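PDB 1J6U: UDP-N-acetylmuramate--L-alanine ligase from Thermotoga maritima, which catalyses the ATP-dependent addition of L-alanine to UDP-N-acetylmuramate, a step of peptidoglycan synthesis in cell wall formation. Local coordinates for residues P320-Y325 / V429-V434; Y70-V75 / E94-E99; T244-S249 / M258-G263. All coordinates share one frame; numbering follows the deposited sequence.

Along the chain the three contacts follow one another in the order 2, 3, 1, and each falls in a different part of the three-part Mur ligase. Contact 2 joins the parallel strands 74-77 and 98-100 of the N-terminal sheet. Contact 3 is a hairpin between strands 243-250 and 255-261 in the range of the middle domain, and contact 1 pairs strands 324-329 and 433-438 in the C-terminal sheet. Contact 2 lies on the opposite side of the chain's centre from the others, its centre about 52 Å from that of contact 1. Contacts 1 and 3 are nearer neighbours, about 15 Å between nearest atoms. Each therefore knits its own region without touching another.

Contact 1: residues P320-Y325 / V429-V434; sequences PETNIY and VSENTV
Asn323 and Asn432 meet through their side-chain amides just where two neighbouring parallel strands begin. Both have positive phi, which asparagine tolerates better than most residues with a side chain. The Asn323 side chain points at the other segment: its CB lies 3.0 Å from Asn432 OD1, CG passes the same oxygen at 3.3 Å, and ND2 hydrogen-bonds it at 2.7 Å. CG anti to the backbone N (chi1 -170°) carries the amide across. The oxygen lies nearly in the Asn323 amide plane, yet the two amides are turned 61° against each other, and ND2 approaches tilted from the Asn432 carbonyl plane. ND2 also bonds Glu351, while Asn323 OD1 takes a weak bond from Arg252. With an alanine here the amide is gone, and Asn432 OD1 would probably be left without its mate and its amide set free to turn, with Glu351 also short of a donor.

In the mixed C-terminal sheet strand 324-329 lies between 314-319 and 433-438; Asn323 and Ile324 both face Asp319 in a G1 beta bulge. Just before the strands Asn432 N bonds Thr322 O (3.1 Å); the parallel pairing proper, Ile324 beside Thr433, has a weak bond from Thr433 N to Asn323 O and a good one from Tyr325 N to Thr433 O (2.9 Å). Within 429-434, Thr433 OG1 donates to Glu431 O from above the carbonyl plane. Branched Ile324 suits the buried face, its CD1 lying 3.7 Å from Val429 CG1 where Tyr454 packs. On the other face Val434 CG2 sits 3.9 Å from Tyr325 CD1; the tyrosine ring stacks on His318 and its OH bonds Arg252.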
loop_
_atom_site.group_PDB
_atom_site.type_symbol
_atom_site.label_atom_id
_atom_site.label_comp_id
_atom_site.label_asym_id
_atom_site.label_seq_id
_atom_site.Cartn_x
_atom_site.Cartn_y
_atom_site.Cartn_z
ATOM N N PRO A 320 15.177 19.671 -10.720
ATOM C CA PRO A 320 15.576 20.790 -9.871
ATOM C C PRO A 320 15.925 22.056 -10.643
ATOM O O PRO A 320 15.806 23.163 -10.112
ATOM C CB PRO A 320 16.729 20.198 -9.075
ATOM C CG PRO A 320 17.395 19.352 -10.101
ATOM C CD PRO A 320 16.256 18.679 -10.847
ATOM N N GLU A 321 16.343 21.908 -11.891
ATOM C CA GLU A 321 16.642 23.079 -12.708
ATOM C C GLU A 321 15.325 23.731 -13.082
ATOM O O GLU A 321 15.159 24.942 -13.147
ATOM C CB GLU A 321 17.310 22.694 -14.022
ATOM C CG GLU A 321 18.710 22.147 -13.915
ATOM C CD GLU A 321 19.346 21.955 -15.288
ATOM O OE1 GLU A 321 18.771 22.464 -16.284
ATOM O OE2 GLU A 321 20.421 21.310 -15.370
ATOM N N THR A 322 14.341 22.897 -13.268
ATOM C CA THR A 322 13.097 23.420 -13.765
ATOM C C THR A 322 11.958 23.559 -12.759
ATOM O O THR A 322 10.924 24.201 -13.035
ATOM C CB THR A 322 12.772 22.494 -14.906
ATOM O OG1 THR A 322 12.399 23.257 -16.043
ATOM C CG2 THR A 322 11.781 21.469 -14.491
ATOM N N ASN A 323 12.198 22.990 -11.574
ATOM C CA ASN A 323 11.244 22.916 -10.487
ATOM C C ASN A 323 9.994 22.138 -10.966
ATOM O O ASN A 323 8.838 22.584 -10.821
ATOM C CB ASN A 323 10.855 24.303 -9.947
ATOM C CG ASN A 323 10.050 24.186 -8.669
ATOM O OD1 ASN A 323 10.165 23.185 -7.939
ATOM N ND2 ASN A 323 9.238 25.186 -8.383
ATOM N N ILE A 324 10.245 20.972 -11.556
ATOM C CA ILE A 324 9.165 20.122 -12.040
ATOM C C ILE A 324 9.153 18.761 -11.351
ATOM O O ILE A 324 10.182 18.089 -11.235
ATOM C CB ILE A 324 9.257 19.925 -13.574
ATOM C CG1 ILE A 324 8.672 21.146 -14.253
ATOM C CG2 ILE A 324 8.442 18.698 -14.022
ATOM C CD1 ILE A 324 9.059 21.234 -15.702
ATOM N N TYR A 325 7.978 18.354 -10.899
ATOM C CA TYR A 325 7.842 17.059 -10.234
ATOM C C TYR A 325 6.781 16.175 -10.869
ATOM O O TYR A 325 5.721 16.643 -11.302
ATOM C CB TYR A 325 7.426 17.242 -8.751
ATOM C CG TYR A 325 8.424 17.975 -7.871
ATOM C CD1 TYR A 325 8.534 19.351 -7.942
ATOM C CD2 TYR A 325 9.236 17.284 -6.940
ATOM C CE1 TYR A 325 9.403 20.046 -7.124
ATOM C CE2 TYR A 325 10.128 17.978 -6.093
ATOM C CZ TYR A 325 10.187 19.363 -6.199
ATOM O OH TYR A 325 10.942 20.123 -5.368
ATOM N N VAL A 429 4.131 20.638 -20.556
ATOM C CA VAL A 429 5.150 20.674 -19.527
ATOM C C VAL A 429 5.544 22.092 -19.185
ATOM O O VAL A 429 6.142 22.771 -19.974
ATOM C CB VAL A 429 6.391 19.935 -19.934
ATOM C CG1 VAL A 429 7.449 20.071 -18.839
ATOM C CG2 VAL A 429 6.066 18.475 -20.137
ATOM N N SER A 430 5.206 22.537 -17.988
ATOM C CA SER A 430 5.567 23.876 -17.545
ATOM C C SER A 430 6.454 23.834 -16.280
ATOM O O SER A 430 6.368 22.901 -15.490
ATOM C CB SER A 430 4.294 24.662 -17.254
ATOM O OG SER A 430 3.404 23.873 -16.480
ATOM N N GLU A 431 7.306 24.840 -16.108
ATOM C CA GLU A 431 8.170 24.959 -14.934
ATOM C C GLU A 431 7.304 25.136 -13.705
ATOM O O GLU A 431 6.131 25.521 -13.813
ATOM C CB GLU A 431 8.960 26.241 -14.945
ATOM C CG GLU A 431 9.830 26.507 -16.071
ATOM C CD GLU A 431 10.514 27.860 -15.880
ATOM O OE1 GLU A 431 9.812 28.884 -15.527
ATOM O OE2 GLU A 431 11.757 27.864 -16.081
ATOM N N ASN A 432 7.926 24.942 -12.542
ATOM C CA ASN A 432 7.267 25.115 -11.244
ATOM C C ASN A 432 5.941 24.432 -11.205
ATOM O O ASN A 432 4.932 25.029 -10.813
ATOM C CB ASN A 432 7.077 26.597 -10.957
ATOM C CG ASN A 432 8.384 27.329 -10.993
ATOM O OD1 ASN A 432 9.401 26.808 -10.525
ATOM N ND2 ASN A 432 8.386 28.526 -11.563
ATOM N N THR A 433 5.946 23.169 -11.605
ATOM C CA THR A 433 4.707 22.442 -11.657
ATOM C C THR A 433 4.884 21.048 -11.170
ATOM O O THR A 433 5.917 20.396 -11.397
ATOM C CB THR A 433 4.138 22.389 -13.111
ATOM O OG1 THR A 433 3.856 23.717 -13.551
ATOM C CG2 THR A 433 2.841 21.604 -13.158
ATOM N N VAL A 434 3.859 20.606 -10.465
ATOM C CA VAL A 434 3.846 19.273 -9.945
ATOM C C VAL A 434 2.774 18.536 -10.699
ATOM O O VAL A 434 1.617 18.948 -10.698
ATOM C CB VAL A 434 3.477 19.248 -8.460
ATOM C CG1 VAL A 434 3.162 17.789 -8.044
ATOM C CG2 VAL A 434 4.635 19.844 -7.624
#

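Contact 2: residues Y70-V75 / E94-E99; sequences YDPDLV and ERVPIE
Val75 and Val96 both carry CG1 anti to the backbone N (chi1 162° and 170°), and this brings CG2 of Val75 within 3.9 Å of CG1 of Val96, the two side chains crossing at about a right angle. In Leu74, whose CB starts out away from the other segment, a similar torsion (chi1 -175°) helps bring CD1 back to Pro97, 3.8 Å from its CG and against its carbonyl oxygen. Val75 and Ile98 instead lie side by side and point the same way, with Val75 CB 3.9 Å from Ile98 CG1.

These residues belong to a beta-alpha-beta unit of the N-terminal parallel sheet: strand 74-77, helix 86-93, then strand 98-100 at the sheet's edge. The helix packs on the face of Val75 and Ile98, where beta-branched aliphatics suit both an extended backbone and a greasy surface, and it ends in a Schellman motif at Arg95. Tyr104 of helix 101-112 touches Leu74 and Glu99 on the other side.

Val75 is gripped at both backbone ends. Val75 N donates to Pro97 O at 3.0 Å, and Val75 O accepts from Glu99 N at 2.7 Å, so one residue is bonded to both neighbours of its partner Ile98, as parallel pairing requires. Val96 CG1 and CG2 both lie 3.7 Å from Pro72 O. Before Val75 the chemistry changes: Pro97 has no N-H to give Asp73 O, and its ring carbon CG lies 3.2 Å from that oxygen instead; the proline can join the pairing only as an acceptor, through its O to Val75 N.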
loop_
_atom_site.group_PDB
_atom_site.type_symbol
_atom_site.label_atom_id
_atom_site.label_comp_id
_atom_site.label_asym_id
_atom_site.label_seq_id
_atom_site.Cartn_x
_atom_site.Cartn_y
_atom_site.Cartn_z
ATOM N N TYR A 70 3.406 -27.122 -15.287
ATOM C CA TYR A 70 4.690 -27.801 -15.256
ATOM C C TYR A 70 4.794 -28.786 -14.114
ATOM O O TYR A 70 5.814 -28.899 -13.437
ATOM C CB TYR A 70 5.810 -26.769 -15.243
ATOM C CG TYR A 70 5.784 -25.974 -16.515
ATOM C CD1 TYR A 70 4.851 -24.958 -16.715
ATOM C CD2 TYR A 70 6.636 -26.297 -17.562
ATOM C CE1 TYR A 70 4.770 -24.274 -17.945
ATOM C CE2 TYR A 70 6.569 -25.629 -18.789
ATOM C CZ TYR A 70 5.642 -24.616 -18.980
ATOM O OH TYR A 70 5.643 -23.938 -20.190
ATOM N N ASP A 71 3.688 -29.499 -13.934
ATOM C CA ASP A 71 3.526 -30.542 -12.940
ATOM C C ASP A 71 4.021 -30.123 -11.581
ATOM O O ASP A 71 4.970 -30.685 -11.051
ATOM C CB ASP A 71 4.226 -31.815 -13.428
ATOM C CG ASP A 71 3.863 -32.153 -14.884
ATOM O OD1 ASP A 71 4.781 -32.205 -15.730
ATOM O OD2 ASP A 71 2.658 -32.349 -15.188
ATOM N N PRO A 72 3.370 -29.109 -11.000
ATOM C CA PRO A 72 3.711 -28.578 -9.688
ATOM C C PRO A 72 3.197 -29.520 -8.630
ATOM O O PRO A 72 2.293 -30.286 -8.881
ATOM C CB PRO A 72 2.955 -27.273 -9.650
ATOM C CG PRO A 72 1.695 -27.636 -10.381
ATOM C CD PRO A 72 2.231 -28.373 -11.580
ATOM N N ASP A 73 3.764 -29.436 -7.442
ATOM C CA ASP A 73 3.353 -30.259 -6.330
ATOM C C ASP A 73 2.300 -29.478 -5.632
ATOM O O ASP A 73 1.514 -29.999 -4.829
ATOM C CB ASP A 73 4.506 -30.453 -5.349
ATOM C CG ASP A 73 5.720 -30.997 -6.018
ATOM O OD1 ASP A 73 5.558 -31.972 -6.781
ATOM O OD2 ASP A 73 6.828 -30.458 -5.797
ATOM N N LEU A 74 2.277 -28.199 -5.945
ATOM C CA LEU A 74 1.353 -27.347 -5.249
ATOM C C LEU A 74 0.902 -26.191 -6.104
ATOM O O LEU A 74 1.676 -25.633 -6.881
ATOM C CB LEU A 74 2.051 -26.842 -3.989
ATOM C CG LEU A 74 1.130 -26.027 -3.114
ATOM C CD1 LEU A 74 -0.027 -26.949 -2.691
ATOM C CD2 LEU A 74 1.913 -25.438 -1.921
ATOM N N VAL A 75 -0.362 -25.825 -5.956
ATOM C CA VAL A 75 -0.890 -24.712 -6.712
ATOM C C VAL A 75 -1.481 -23.729 -5.735
ATOM O O VAL A 75 -2.299 -24.120 -4.898
ATOM C CB VAL A 75 -2.039 -25.122 -7.661
ATOM C CG1 VAL A 75 -2.817 -23.860 -8.068
ATOM C CG2 VAL A 75 -1.501 -25.806 -8.896
ATOM N N GLU A 94 -5.880 -32.863 -12.416
ATOM C CA GLU A 94 -4.617 -33.546 -12.160
ATOM C C GLU A 94 -4.502 -33.892 -10.670
ATOM O O GLU A 94 -3.525 -34.491 -10.234
ATOM C CB GLU A 94 -3.468 -32.660 -12.600
ATOM C CG GLU A 94 -2.279 -33.405 -13.166
ATOM C CD GLU A 94 -2.457 -33.821 -14.601
ATOM O OE1 GLU A 94 -2.727 -32.962 -15.478
ATOM O OE2 GLU A 94 -2.316 -35.028 -14.850
ATOM N N ARG A 95 -5.516 -33.522 -9.891
ATOM C CA ARG A 95 -5.552 -33.808 -8.451
ATOM C C ARG A 95 -4.441 -33.135 -7.625
ATOM O O ARG A 95 -4.075 -33.602 -6.542
ATOM C CB ARG A 95 -5.507 -35.327 -8.226
ATOM C CG ARG A 95 -6.663 -36.106 -8.854
ATOM C CD ARG A 95 -7.931 -36.035 -8.016
ATOM N NE ARG A 95 -9.046 -35.409 -8.733
ATOM C CZ ARG A 95 -9.659 -35.923 -9.798
ATOM N NH1 ARG A 95 -9.276 -37.095 -10.296
ATOM N NH2 ARG A 95 -10.660 -35.254 -10.365
ATOM N N VAL A 96 -3.901 -32.045 -8.144
ATOM C CA VAL A 96 -2.881 -31.307 -7.441
ATOM C C VAL A 96 -3.534 -30.415 -6.379
ATOM O O VAL A 96 -4.480 -29.680 -6.642
ATOM C CB VAL A 96 -2.074 -30.477 -8.419
ATOM C CG1 VAL A 96 -1.150 -29.511 -7.678
ATOM C CG2 VAL A 96 -1.258 -31.418 -9.285
ATOM N N PRO A 97 -3.054 -30.509 -5.143
ATOM C CA PRO A 97 -3.605 -29.693 -4.048
ATOM C C PRO A 97 -3.532 -28.202 -4.410
ATOM O O PRO A 97 -2.534 -27.708 -4.962
ATOM C CB PRO A 97 -2.718 -30.055 -2.870
ATOM C CG PRO A 97 -1.363 -30.364 -3.564
ATOM C CD PRO A 97 -1.819 -31.203 -4.742
ATOM N N ILE A 98 -4.615 -27.504 -4.122
ATOM C CA ILE A 98 -4.729 -26.099 -4.448
ATOM C C ILE A 98 -4.974 -25.347 -3.175
ATOM O O ILE A 98 -5.826 -25.733 -2.372
ATOM C CB ILE A 98 -5.922 -25.831 -5.372
ATOM C CG1 ILE A 98 -5.639 -26.401 -6.754
ATOM C CG2 ILE A 98 -6.186 -24.334 -5.483
ATOM C CD1 ILE A 98 -6.914 -26.658 -7.508
ATOM N N GLU A 99 -4.219 -24.273 -2.990
ATOM C CA GLU A 99 -4.391 -23.483 -1.806
ATOM C C GLU A 99 -4.595 -22.021 -2.104
ATOM O O GLU A 99 -4.192 -21.527 -3.171
ATOM C CB GLU A 99 -3.216 -23.684 -0.890
ATOM C CG GLU A 99 -3.696 -23.814 0.506
ATOM C CD GLU A 99 -2.797 -24.691 1.292
ATOM O OE1 GLU A 99 -2.421 -25.757 0.739
ATOM O OE2 GLU A 99 -2.478 -24.312 2.449
#

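Contact 3: residues T244-S249 / M258-G263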
loop_
_atom_site.group_PDB
_atom_site.type_symbol
_atom_site.label_atom_id
_atom_site.label_comp_id
_atom_site.label_asym_id
_atom_site.label_seq_id
_atom_site.Cartn_x
_atom_site.Cartn_y
_atom_site.Cartn_z
ATOM N N THR A 244 -0.600 11.102 21.350
ATOM C CA THR A 244 -1.366 12.208 20.812
ATOM C C THR A 244 -0.506 13.270 20.089
ATOM O O THR A 244 0.722 13.328 20.264
ATOM C CB THR A 244 -2.182 12.752 22.027
ATOM O OG1 THR A 244 -3.532 12.296 21.904
ATOM C CG2 THR A 244 -2.094 14.246 22.192
ATOM N N LEU A 245 -1.146 14.084 19.261
ATOM C CA LEU A 245 -0.442 15.141 18.523
ATOM C C LEU A 245 -0.666 16.491 19.152
ATOM O O LEU A 245 -1.802 16.955 19.261
ATOM C CB LEU A 245 -0.940 15.220 17.091
ATOM C CG LEU A 245 -0.578 14.009 16.271
ATOM C CD1 LEU A 245 -1.055 14.219 14.855
ATOM C CD2 LEU A 245 0.930 13.838 16.302
ATOM N N GLU A 246 0.402 17.138 19.572
ATOM C CA GLU A 246 0.203 18.427 20.159
ATOM C C GLU A 246 0.308 19.500 19.075
ATOM O O GLU A 246 -0.430 20.469 19.087
ATOM C CB GLU A 246 1.225 18.668 21.256
ATOM C CG GLU A 246 1.339 20.134 21.604
ATOM C CD GLU A 246 2.390 20.394 22.643
ATOM O OE1 GLU A 246 3.356 19.599 22.702
ATOM O OE2 GLU A 246 2.257 21.397 23.383
HETATM N N MSE A 247 1.227 19.318 18.139
HETATM C CA MSE A 247 1.439 20.271 17.053
HETATM C C MSE A 247 2.034 19.569 15.868
HETATM O O MSE A 247 2.781 18.598 16.008
HETATM C CB MSE A 247 2.433 21.343 17.421
HETATM C CG MSE A 247 2.093 22.165 18.601
HETATM SE SE MSE A 247 3.752 23.001 18.930
HETATM C CE MSE A 247 4.444 21.813 20.273
ATOM N N ARG A 248 1.720 20.093 14.697
ATOM C CA ARG A 248 2.210 19.525 13.458
ATOM C C ARG A 248 2.520 20.658 12.550
ATOM O O ARG A 248 1.779 21.621 12.478
ATOM C CB ARG A 248 1.163 18.655 12.785
ATOM C CG ARG A 248 1.647 18.108 11.467
ATOM C CD ARG A 248 0.539 17.377 10.739
ATOM N NE ARG A 248 1.004 17.000 9.422
ATOM C CZ ARG A 248 0.552 17.523 8.288
ATOM N NH1 ARG A 248 -0.402 18.455 8.282
ATOM N NH2 ARG A 248 1.081 17.116 7.155
ATOM N N SER A 249 3.626 20.537 11.850
ATOM C CA SER A 249 4.024 21.570 10.939
ATOM C C SER A 249 4.595 20.865 9.714
ATOM O O SER A 249 5.573 20.085 9.790
ATOM C CB SER A 249 5.054 22.466 11.617
ATOM O OG SER A 249 5.734 23.239 10.654
HETATM N N MSE A 258 4.826 17.267 17.300
HETATM C CA MSE A 258 5.100 17.168 18.733
HETATM C C MSE A 258 4.193 16.058 19.261
HETATM O O MSE A 258 2.970 16.162 19.200
HETATM C CB MSE A 258 4.755 18.481 19.450
HETATM C CG MSE A 258 5.955 19.215 20.012
HETATM SE SE MSE A 258 7.073 17.988 21.016
HETATM C CE MSE A 258 8.731 18.549 20.180
ATOM N N VAL A 259 4.772 14.987 19.768
ATOM C CA VAL A 259 3.934 13.900 20.242
ATOM C C VAL A 259 3.848 13.848 21.757
ATOM O O VAL A 259 4.865 13.949 22.434
ATOM C CB VAL A 259 4.475 12.580 19.719
ATOM C CG1 VAL A 259 3.726 11.439 20.303
ATOM C CG2 VAL A 259 4.351 12.558 18.234
ATOM N N GLU A 260 2.625 13.717 22.278
ATOM C CA GLU A 260 2.401 13.605 23.719
ATOM C C GLU A 260 2.078 12.176 24.018
ATOM O O GLU A 260 1.489 11.470 23.183
ATOM C CB GLU A 260 1.218 14.436 24.199
ATOM C CG GLU A 260 1.439 15.903 24.070
ATOM C CD GLU A 260 0.149 16.706 24.179
ATOM O OE1 GLU A 260 -0.873 16.319 23.557
ATOM O OE2 GLU A 260 0.165 17.739 24.882
ATOM N N LYS A 261 2.514 11.740 25.198
ATOM C CA LYS A 261 2.225 10.395 25.688
ATOM C C LYS A 261 1.404 10.631 26.971
ATOM O O LYS A 261 1.811 11.373 27.876
ATOM C CB LYS A 261 3.516 9.649 25.971
ATOM C CG LYS A 261 3.341 8.207 26.414
ATOM C CD LYS A 261 4.704 7.678 26.798
ATOM C CE LYS A 261 4.588 6.240 27.067
ATOM N NZ LYS A 261 5.935 5.619 27.264
ATOM N N ASN A 262 0.215 10.047 27.003
ATOM C CA ASN A 262 -0.685 10.226 28.106
ATOM C C ASN A 262 -0.735 11.678 28.532
ATOM O O ASN A 262 -0.732 12.006 29.721
ATOM C CB ASN A 262 -0.273 9.325 29.257
ATOM C CG ASN A 262 -0.742 7.925 29.039
ATOM O OD1 ASN A 262 -1.928 7.706 28.814
ATOM N ND2 ASN A 262 0.174 6.964 29.078
ATOM N N GLY A 263 -0.731 12.552 27.542
ATOM C CA GLY A 263 -0.857 13.968 27.808
ATOM C C GLY A 263 0.371 14.771 28.094
ATOM O O GLY A 263 0.272 15.954 28.410
#
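Glu246 and Glu260 cross at about a right angle in a beta hairpin, the antiparallel pair of strands 243-250 and 255-261 in the middle domain. Their carboxylates are stacked, with planes only 16° apart, and the CB of Glu246 lies 3.7 Å from the CD of Glu260. Two negative groups so placed (Glu246 OE1 to Glu260 OE2, 4.3 Å) would be expected to repel each other; a salt bridge from Glu246 OE2 to Arg265 of the next strand, 264-271, probably offsets this.

Glu246 meets Met258 differently. The two side chains run side by side and point the same way, with Glu246 OE1 3.7 Å from the CB of Met258. CG of Glu246 is anti to the backbone N (chi1 162°) and the chain beyond it is extended, which carries the carboxylate out alongside the methionine. Met247, like Met258 a selenomethionine, also runs beside Met258, though the exact placing of its end against Met258 is doubtful; long flexible side chains suit this partly open face, where both touch Arg265.

Leu245 and Val259 turn to the face opposite Thr244 and Glu260 and slant across each other, Leu245 CD2 standing 4.1 Å from Val259 CG2. Here aliphatic residues are fitting, because helix 276-291 packs on this side, Val279 against Leu245 and Leu283 against Val259.

The backbone pairing sets the sides from which these side chains start. Thr244 and Glu260 form a hydrogen-bonded pair, Thr244 N to Glu260 O and Glu260 N to Thr244 O both measuring 2.8 Å. At Glu246 the first strand turns a corner, and regular alternation breaks: Met258 N bonds Met247 O, while Met258 O takes the N-H of Glu246 at 2.8 Å and an almost straight 174°.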